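Local coordinates for protein acetyltransferase, GNAT family (Listeria monocytogenes str. 4b, PDB 2OH1) that probably transfers an acetyl group from acetyl-coenzyme A to a substrate not yet identified, as members of the GNAT acetyltransferase family do, at residues E59-I62 against E63-E66; I118-S121 against K122-Y126; N152-Y155 against V156-F160. All coordinates share one frame; numbering follows the deposited sequence. Where two conformers were deposited one is given.

Contact 1 of 3, residues E59-I62 against E63-E66; sequences EQRI and ELGE
Glu63 N and Leu64 N donate to Glu59 O and Gln60 O, the closing i+4 bonds of helix 58-63, before a Schellman motif at Gly65 ends it and the chain heads for strand 67-71. Glu63 CB rests on Glu59 O at 3.5 Å. The Leu64 side chain folds back over the same turn: CG lies 3.2 Å from Gln60 O, and in one of the two conformers of Gln60 its CG meets Leu64 CD1 at 3.7 Å. At Gly65 phi turns positive (70°) and the backbone reverses; its N reaches Ile62 O from above the carbonyl plane, 3.1 Å away. Glu66 N then takes Arg61 O at 3.0 Å, completing the motif. The Glu66 carboxylate returns to Arg61, whose chain is bent at chi2 and chi3. Arg61 NH1 has a second acid, Asp54, and Glu66 OE2 receives Lys85 N beside strand 77-84, so this buried ion pair is held from both ends. The grip is side-on and falls on a single oxygen: Glu66 OE1 lies in the guanidinium plane, 2.7 Å from Arg61 NE and 3.0 Å from Arg61 NH2.

Contact 2 of 3, residues I118-S121 against K122-Y126; sequences ISLS and KQMIY. With EDO (1,2-ethanediol), chain G.
Leu120 and Met124, a selenomethionine, supply the apolar part of this first helical turn: Leu120 CG meets Met124 SE at 3.8 Å. Met124 CG, anti to its own carbonyl carbon (chi1 -64°), runs back along the helix to lie 3.3 Å from Leu120 O. Ile125 does likewise one residue on, with CG1 against Ser121 O. Two i+4 backbone bonds share this spacing: Met124 N reaches Leu120 O in the carbonyl plane, and Ile125 N bonds to Ser121 O at 169°. At the helix start Lys122 N makes a weak i+3 bond to Ser119 O. Ser119 holds the N-cap position of helix 120-134, the crossover helix of a beta-alpha-beta unit between strands 103-111 and 139-145, although its hydroxyl caps no amide. Ser121 OG bonds to Tyr158 OH and to an unidentified ligand, probably from the crystallisation liquor, which Ser119 N also binds. One water gives a proton to Ser119 O and accepts from Gln123 NE2 at 2.7 Å, linking the N-cap carbonyl to the glutamine amide. An ethanediol, probably of the same origin, shares a hydrogen bond between its O1 and Ser119 OG (2.7 Å), and its O2 lies 3.1 Å from Lys122 NZ.

Contact 3 of 3, residues N152-Y155 against V156-F160; sequences NQMY and VRYGF
The Tyr158 ring carries Met154, a selenomethionine, on one face: CG sits over it, 3.8 Å from the centroid and 21° off the ring normal, a CH-pi contact offset toward the phenol end, where CG is 3.5 Å from Tyr158 CZ. The selenium continues obliquely, 4.5 Å from the centroid, in a Met-aromatic contact, and CE turns back to touch Tyr158 CE2. Both first torsions serve this overlap: Met154 CG stands anti to the backbone N (chi1 -175°), and Tyr158 CG lies anti to its carbonyl carbon. The Arg157 guanidinium has Met154 CA over one face, near its rim, and NH2 reaches Met154 CG at 3.7 Å. The methionine thus runs past two flat groups. Phe160 meets Tyr155 O with its ring edge, CD1 at 3.5 Å, while Phe160 CB lies 3.4 Å from the same oxygen.

Along the backbone, Val156 N, Arg157 N and Tyr158 N bond to Asn152 O, Gln153 O and Met154 O, the helical ladder of 149-157. Gly159, at phi 95°, ends it in a Schellman motif: Phe160 N reaches back to Tyr155 O at 3.1 Å, and Gly159 N bonds to Val156 O. The turn delivers the chain to edge strand 161-166. Tyr155 and Phe160 both pack on Leu142 of strand 139-145, and Phe160 also covers Ile125 of helix 120-134; Asn152 is held by Tyr172 OH and by the carbonyls of Ile145 and Asn148.

The hydroxyl bond to Ser121 OG meets the polar need of the phenol oxygen and holds that end of the Tyr158 ring, while Met154 on its face probably limits the ring's turning. The polarisable selenium, 3.6 Å from Tyr158 OH, probably adds dispersion to the contact.

Overall arrangement
Contacts 2 and 3 meet directly, their centres about 12 Å apart: Ser121 OG and Tyr158 OH lie 2.6 Å from each other in a probable hydrogen bond, while Ile125 packs through CD1 on Tyr158 CD2 and through CG2 on Phe160 CE1. An unidentified ligand binds at Ser119 and Ser121, with the Tyr158 side chain about 5 Å away; it probably comes from the crystallisation liquor, though it may mark a pocket between the two contacts. Contact 1 stands apart, about 21 Å from contact 2 and 27 Å from contact 3 between centres, and on the opposite side of the chain's centre from contact 3. Contacts 1 and 3 sit at C-terminal helix ends, contact 2 at an N-terminal one.

Contact 1 of 3, residues E59-I62 against E63-E66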
loop_
_atom_site.group_PDB
_atom_site.type_symbol
_atom_site.label_atom_id
_atom_site.label_comp_id
_atom_site.label_asym_id
_atom_site.label_seq_id
_atom_site.Cartn_x
_atom_site.Cartn_y
_atom_site.Cartn_z
ATOM N N GLU A 59 -7.469 -8.092 12.099
ATOM C CA GLU A 59 -7.772 -9.541 11.970
ATOM C C GLU A 59 -8.508 -9.796 10.664
ATOM O O GLU A 59 -8.254 -10.812 9.992
ATOM C CB GLU A 59 -8.512 -10.066 13.186
ATOM C CG GLU A 59 -7.631 -9.994 14.435
ATOM C CD GLU A 59 -8.227 -10.609 15.687
ATOM O OE1 GLU A 59 -8.781 -11.732 15.595
ATOM O OE2 GLU A 59 -8.079 -9.984 16.782
ATOM N N GLN A 60 -9.410 -8.906 10.289
ATOM C CA GLN A 60 -10.147 -9.114 9.058
ATOM C C GLN A 60 -9.271 -8.791 7.845
ATOM O O GLN A 60 -9.378 -9.443 6.798
ATOM C CB GLN A 60 -11.436 -8.285 9.050
ATOM C CG GLN A 60 -12.322 -8.548 7.866
ATOM C CD GLN A 60 -13.057 -9.894 7.966
ATOM O OE1 GLN A 60 -12.979 -10.601 8.976
ATOM N NE2 GLN A 60 -13.771 -10.246 6.900
ATOM N N ARG A 61 -8.375 -7.831 7.977
ATOM C CA ARG A 61 -7.355 -7.643 6.899
ATOM C C ARG A 61 -6.550 -8.940 6.652
ATOM O O ARG A 61 -6.385 -9.386 5.515
ATOM C CB ARG A 61 -6.375 -6.535 7.195
ATOM C CG ARG A 61 -6.991 -5.189 7.355
ATOM C CD ARG A 61 -7.309 -4.489 6.016
ATOM N NE ARG A 61 -8.537 -4.941 5.470
ATOM C CZ ARG A 61 -9.749 -4.677 5.941
ATOM N NH1 ARG A 61 -9.920 -3.879 7.006
ATOM N NH2 ARG A 61 -10.811 -5.186 5.331
ATOM N N ILE A 62 -6.108 -9.579 7.722
ATOM C CA ILE A 62 -5.394 -10.862 7.626
ATOM C C ILE A 62 -6.271 -11.967 7.036
ATOM O O ILE A 62 -5.876 -12.664 6.073
ATOM C CB ILE A 62 -4.777 -11.232 9.008
ATOM C CG1 ILE A 62 -3.665 -10.311 9.394
ATOM C CG2 ILE A 62 -4.290 -12.693 9.012
ATOM C CD1 ILE A 62 -3.256 -10.459 10.838
ATOM N N GLU A 63 -7.501 -12.098 7.511
ATOM C CA GLU A 63 -8.395 -13.095 7.014
ATOM C C GLU A 63 -8.668 -12.989 5.528
ATOM O O GLU A 63 -8.789 -14.001 4.828
ATOM C CB GLU A 63 -9.703 -12.990 7.724
ATOM C CG GLU A 63 -10.661 -14.067 7.336
ATOM C CD GLU A 63 -11.343 -14.595 8.531
ATOM O OE1 GLU A 63 -10.677 -15.338 9.290
ATOM O OE2 GLU A 63 -12.523 -14.228 8.717
ATOM N N LEU A 64 -8.787 -11.765 5.058
ATOM C CA LEU A 64 -9.119 -11.534 3.676
ATOM C C LEU A 64 -7.915 -11.501 2.739
ATOM O O LEU A 64 -8.064 -11.335 1.504
ATOM C CB LEU A 64 -9.818 -10.187 3.567
ATOM C CG LEU A 64 -11.194 -10.084 4.238
ATOM C CD1 LEU A 64 -11.686 -8.631 4.256
ATOM C CD2 LEU A 64 -12.194 -11.035 3.554
ATOM N N GLY A 65 -6.729 -11.743 3.286
ATOM C CA GLY A 65 -5.532 -11.780 2.453
ATOM C C GLY A 65 -5.125 -10.407 1.922
ATOM O O GLY A 65 -4.573 -10.299 0.803
ATOM N N GLU A 66 -5.345 -9.397 2.748
ATOM C CA GLU A 66 -5.108 -8.021 2.368
ATOM C C GLU A 66 -3.833 -7.436 2.964
ATOM O O GLU A 66 -3.631 -6.212 2.851
ATOM C CB GLU A 66 -6.349 -7.181 2.747
ATOM C CG GLU A 66 -7.496 -7.464 1.793
ATOM C CD GLU A 66 -8.824 -6.753 2.073
ATOM O OE1 GLU A 66 -9.063 -6.324 3.219
ATOM O OE2 GLU A 66 -9.642 -6.583 1.143
#

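Contact 2 of 3, residues I118-S121 against K122-Y126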
loop_
_atom_site.group_PDB
_atom_site.type_symbol
_atom_site.label_atom_id
_atom_site.label_comp_id
_atom_site.label_asym_id
_atom_site.label_seq_id
_atom_site.Cartn_x
_atom_site.Cartn_y
_atom_site.Cartn_z
ATOM N N ILE A 118 15.723 2.123 -1.029
ATOM C CA ILE A 118 16.084 1.157 -2.036
ATOM C C ILE A 118 14.870 0.954 -2.990
ATOM O O ILE A 118 14.858 -0.002 -3.751
ATOM C CB ILE A 118 16.613 -0.204 -1.452
ATOM C CG1 ILE A 118 15.608 -0.916 -0.555
ATOM C CG2 ILE A 118 17.952 0.039 -0.685
ATOM C CD1 ILE A 118 16.057 -2.325 -0.098
ATOM N N SER A 119 13.872 1.835 -2.861
ATOM C CA SER A 119 12.603 1.725 -3.632
ATOM C C SER A 119 11.940 0.369 -3.409
ATOM O O SER A 119 11.394 -0.294 -4.320
ATOM C CB SER A 119 12.806 2.057 -5.120
ATOM O OG SER A 119 13.175 3.430 -5.280
ATOM N N LEU A 120 12.012 -0.135 -2.168
ATOM C CA LEU A 120 11.294 -1.346 -1.854
ATOM C C LEU A 120 9.779 -1.211 -2.153
ATOM O O LEU A 120 9.166 -2.185 -2.575
ATOM C CB LEU A 120 11.584 -1.739 -0.383
ATOM C CG LEU A 120 10.970 -3.059 0.090
ATOM C CD1 LEU A 120 11.561 -4.212 -0.657
ATOM C CD2 LEU A 120 11.150 -3.215 1.647
ATOM N N SER A 121 9.233 -0.004 -1.975
ATOM C CA SER A 121 7.808 0.234 -2.230
ATOM C C SER A 121 7.474 -0.087 -3.681
ATOM O O SER A 121 6.371 -0.514 -3.935
ATOM C CB SER A 121 7.410 1.677 -1.861
ATOM O OG SER A 121 8.229 2.595 -2.542
ATOM N N LYS A 122 8.393 0.138 -4.616
ATOM C CA LYS A 122 8.110 -0.146 -6.034
ATOM C C LYS A 122 7.858 -1.635 -6.201
ATOM O O LYS A 122 6.952 -2.056 -6.909
ATOM C CB LYS A 122 9.280 0.269 -6.909
ATOM C CG LYS A 122 9.041 0.038 -8.404
ATOM C CD LYS A 122 10.212 0.507 -9.221
ATOM C CE LYS A 122 9.847 0.728 -10.693
ATOM N NZ LYS A 122 11.062 1.049 -11.494
ATOM N N GLN A 123 8.661 -2.460 -5.541
ATOM C CA GLN A 123 8.527 -3.893 -5.636
ATOM C C GLN A 123 7.320 -4.399 -4.844
ATOM O O GLN A 123 6.726 -5.420 -5.209
ATOM C CB GLN A 123 9.792 -4.623 -5.162
ATOM C CG GLN A 123 11.074 -4.212 -5.852
ATOM C CD GLN A 123 10.945 -4.203 -7.368
ATOM O OE1 GLN A 123 10.396 -5.127 -7.948
ATOM N NE2 GLN A 123 11.430 -3.139 -8.005
HETATM N N MSE A 124 6.986 -3.734 -3.729
HETATM C CA MSE A 124 5.775 -4.070 -2.982
HETATM C C MSE A 124 4.534 -3.859 -3.866
HETATM O O MSE A 124 3.670 -4.722 -3.993
HETATM C CB MSE A 124 5.696 -3.275 -1.694
HETATM C CG MSE A 124 6.833 -3.649 -0.810
HETATM SE SE MSE A 124 7.217 -2.522 0.694
HETATM C CE MSE A 124 5.636 -2.885 1.453
ATOM N N ILE A 125 4.472 -2.697 -4.525
ATOM C CA ILE A 125 3.350 -2.425 -5.423
ATOM C C ILE A 125 3.366 -3.417 -6.608
ATOM O O ILE A 125 2.305 -3.919 -6.990
ATOM C CB ILE A 125 3.445 -1.000 -5.921
ATOM C CG1 ILE A 125 3.235 -0.039 -4.753
ATOM C CG2 ILE A 125 2.413 -0.726 -7.097
ATOM C CD1 ILE A 125 3.509 1.384 -5.077
ATOM N N TYR A 126 4.516 -3.726 -7.177
ATOM C CA TYR A 126 4.634 -4.703 -8.252
ATOM C C TYR A 126 4.043 -6.060 -7.856
ATOM O O TYR A 126 3.418 -6.774 -8.675
ATOM C CB TYR A 126 6.088 -4.863 -8.644
ATOM C CG TYR A 126 6.281 -5.809 -9.810
ATOM C CD1 TYR A 126 5.762 -5.511 -11.072
ATOM C CD2 TYR A 126 6.979 -7.011 -9.651
ATOM C CE1 TYR A 126 5.937 -6.373 -12.147
ATOM C CE2 TYR A 126 7.166 -7.880 -10.723
ATOM C CZ TYR A 126 6.638 -7.555 -11.963
ATOM O OH TYR A 126 6.805 -8.425 -13.035
HETATM C C1 EDO G . 12.330 4.572 -8.559
HETATM O O1 EDO G . 13.407 3.898 -7.884
HETATM C C2 EDO G . 11.602 3.583 -9.466
HETATM O O2 EDO G . 11.263 4.060 -10.777
HETATM O O HOH W 1 12.758 -1.248 -6.686
#

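Contact 3 of 3, residues N152-Y155 against V156-F160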
loop_
_atom_site.group_PDB
_atom_site.type_symbol
_atom_site.label_atom_id
_atom_site.label_comp_id
_atom_site.label_asym_id
_atom_site.label_seq_id
_atom_site.Cartn_x
_atom_site.Cartn_y
_atom_site.Cartn_z
ATOM N N ASN A 152 3.541 12.033 -4.747
ATOM C CA ASN A 152 2.875 12.110 -6.061
ATOM C C ASN A 152 3.880 11.800 -7.173
ATOM O O ASN A 152 3.572 11.002 -8.067
ATOM C CB ASN A 152 2.209 13.465 -6.287
ATOM C CG ASN A 152 0.843 13.575 -5.588
ATOM O OD1 ASN A 152 -0.158 12.994 -6.015
ATOM N ND2 ASN A 152 0.805 14.326 -4.496
ATOM N N GLN A 153 5.088 12.376 -7.089
ATOM C CA GLN A 153 6.136 12.081 -8.098
ATOM C C GLN A 153 6.433 10.582 -8.150
ATOM O O GLN A 153 6.623 10.009 -9.220
ATOM C CB GLN A 153 7.442 12.824 -7.841
ATOM C CG GLN A 153 7.402 14.248 -8.160
ATOM C CD GLN A 153 8.633 15.030 -7.656
ATOM O OE1 GLN A 153 9.003 14.963 -6.477
ATOM N NE2 GLN A 153 9.208 15.827 -8.531
HETATM N N MSE A 154 6.452 9.965 -6.965
HETATM C CA MSE A 154 6.794 8.556 -6.853
HETATM C C MSE A 154 5.768 7.702 -7.576
HETATM O O MSE A 154 6.075 6.840 -8.368
HETATM C CB MSE A 154 6.913 8.174 -5.383
HETATM C CG MSE A 154 7.378 6.763 -5.230
HETATM SE SE MSE A 154 7.276 6.057 -3.418
HETATM C CE MSE A 154 5.441 5.566 -3.532
ATOM N N TYR A 155 4.495 7.951 -7.312
ATOM C CA TYR A 155 3.483 7.159 -7.981
ATOM C C TYR A 155 3.547 7.282 -9.512
ATOM O O TYR A 155 3.363 6.325 -10.239
ATOM C CB TYR A 155 2.083 7.508 -7.458
ATOM C CG TYR A 155 1.895 7.150 -5.995
ATOM C CD1 TYR A 155 2.234 5.886 -5.533
ATOM C CD2 TYR A 155 1.341 8.036 -5.106
ATOM C CE1 TYR A 155 2.009 5.522 -4.198
ATOM C CE2 TYR A 155 1.142 7.701 -3.790
ATOM C CZ TYR A 155 1.458 6.439 -3.344
ATOM O OH TYR A 155 1.195 6.130 -2.005
ATOM N N VAL A 156 3.778 8.492 -9.995
ATOM C CA VAL A 156 3.922 8.668 -11.444
ATOM C C VAL A 156 5.141 7.888 -11.968
ATOM O O VAL A 156 5.082 7.204 -12.982
ATOM C CB VAL A 156 3.982 10.170 -11.789
ATOM C CG1 VAL A 156 4.353 10.400 -13.312
ATOM C CG2 VAL A 156 2.684 10.848 -11.317
ATOM N N ARG A 157 6.250 7.997 -11.264
ATOM C CA ARG A 157 7.493 7.305 -11.623
ATOM C C ARG A 157 7.273 5.793 -11.663
ATOM O O ARG A 157 7.833 5.107 -12.522
ATOM C CB ARG A 157 8.560 7.637 -10.604
ATOM C CG ARG A 157 9.925 7.217 -11.012
ATOM C CD ARG A 157 10.961 7.949 -10.198
ATOM N NE ARG A 157 10.918 7.528 -8.806
ATOM C CZ ARG A 157 10.607 8.317 -7.777
ATOM N NH1 ARG A 157 10.313 9.599 -7.948
ATOM N NH2 ARG A 157 10.616 7.810 -6.550
ATOM N N TYR A 158 6.440 5.291 -10.762
ATOM C CA TYR A 158 6.091 3.866 -10.718
ATOM C C TYR A 158 5.048 3.430 -11.753
ATOM O O TYR A 158 4.619 2.277 -11.753
ATOM C CB TYR A 158 5.597 3.473 -9.327
ATOM C CG TYR A 158 6.599 3.518 -8.176
ATOM C CD1 TYR A 158 7.967 3.779 -8.335
ATOM C CD2 TYR A 158 6.153 3.167 -6.893
ATOM C CE1 TYR A 158 8.831 3.776 -7.218
ATOM C CE2 TYR A 158 6.993 3.161 -5.819
ATOM C CZ TYR A 158 8.313 3.454 -5.975
ATOM O OH TYR A 158 9.152 3.414 -4.880
ATOM N N GLY A 159 4.618 4.335 -12.639
ATOM C CA GLY A 159 3.767 3.984 -13.754
ATOM C C GLY A 159 2.274 4.147 -13.555
ATOM O O GLY A 159 1.512 3.704 -14.393
ATOM N N PHE A 160 1.860 4.781 -12.467
ATOM C CA PHE A 160 0.464 5.056 -12.269
ATOM C C PHE A 160 0.020 6.245 -13.094
ATOM O O PHE A 160 0.779 7.181 -13.301
ATOM C CB PHE A 160 0.168 5.319 -10.800
ATOM C CG PHE A 160 0.148 4.099 -9.973
ATOM C CD1 PHE A 160 1.345 3.531 -9.514
ATOM C CD2 PHE A 160 -1.055 3.477 -9.684
ATOM C CE1 PHE A 160 1.296 2.379 -8.744
ATOM C CE2 PHE A 160 -1.086 2.320 -8.921
ATOM C CZ PHE A 160 0.082 1.789 -8.469
#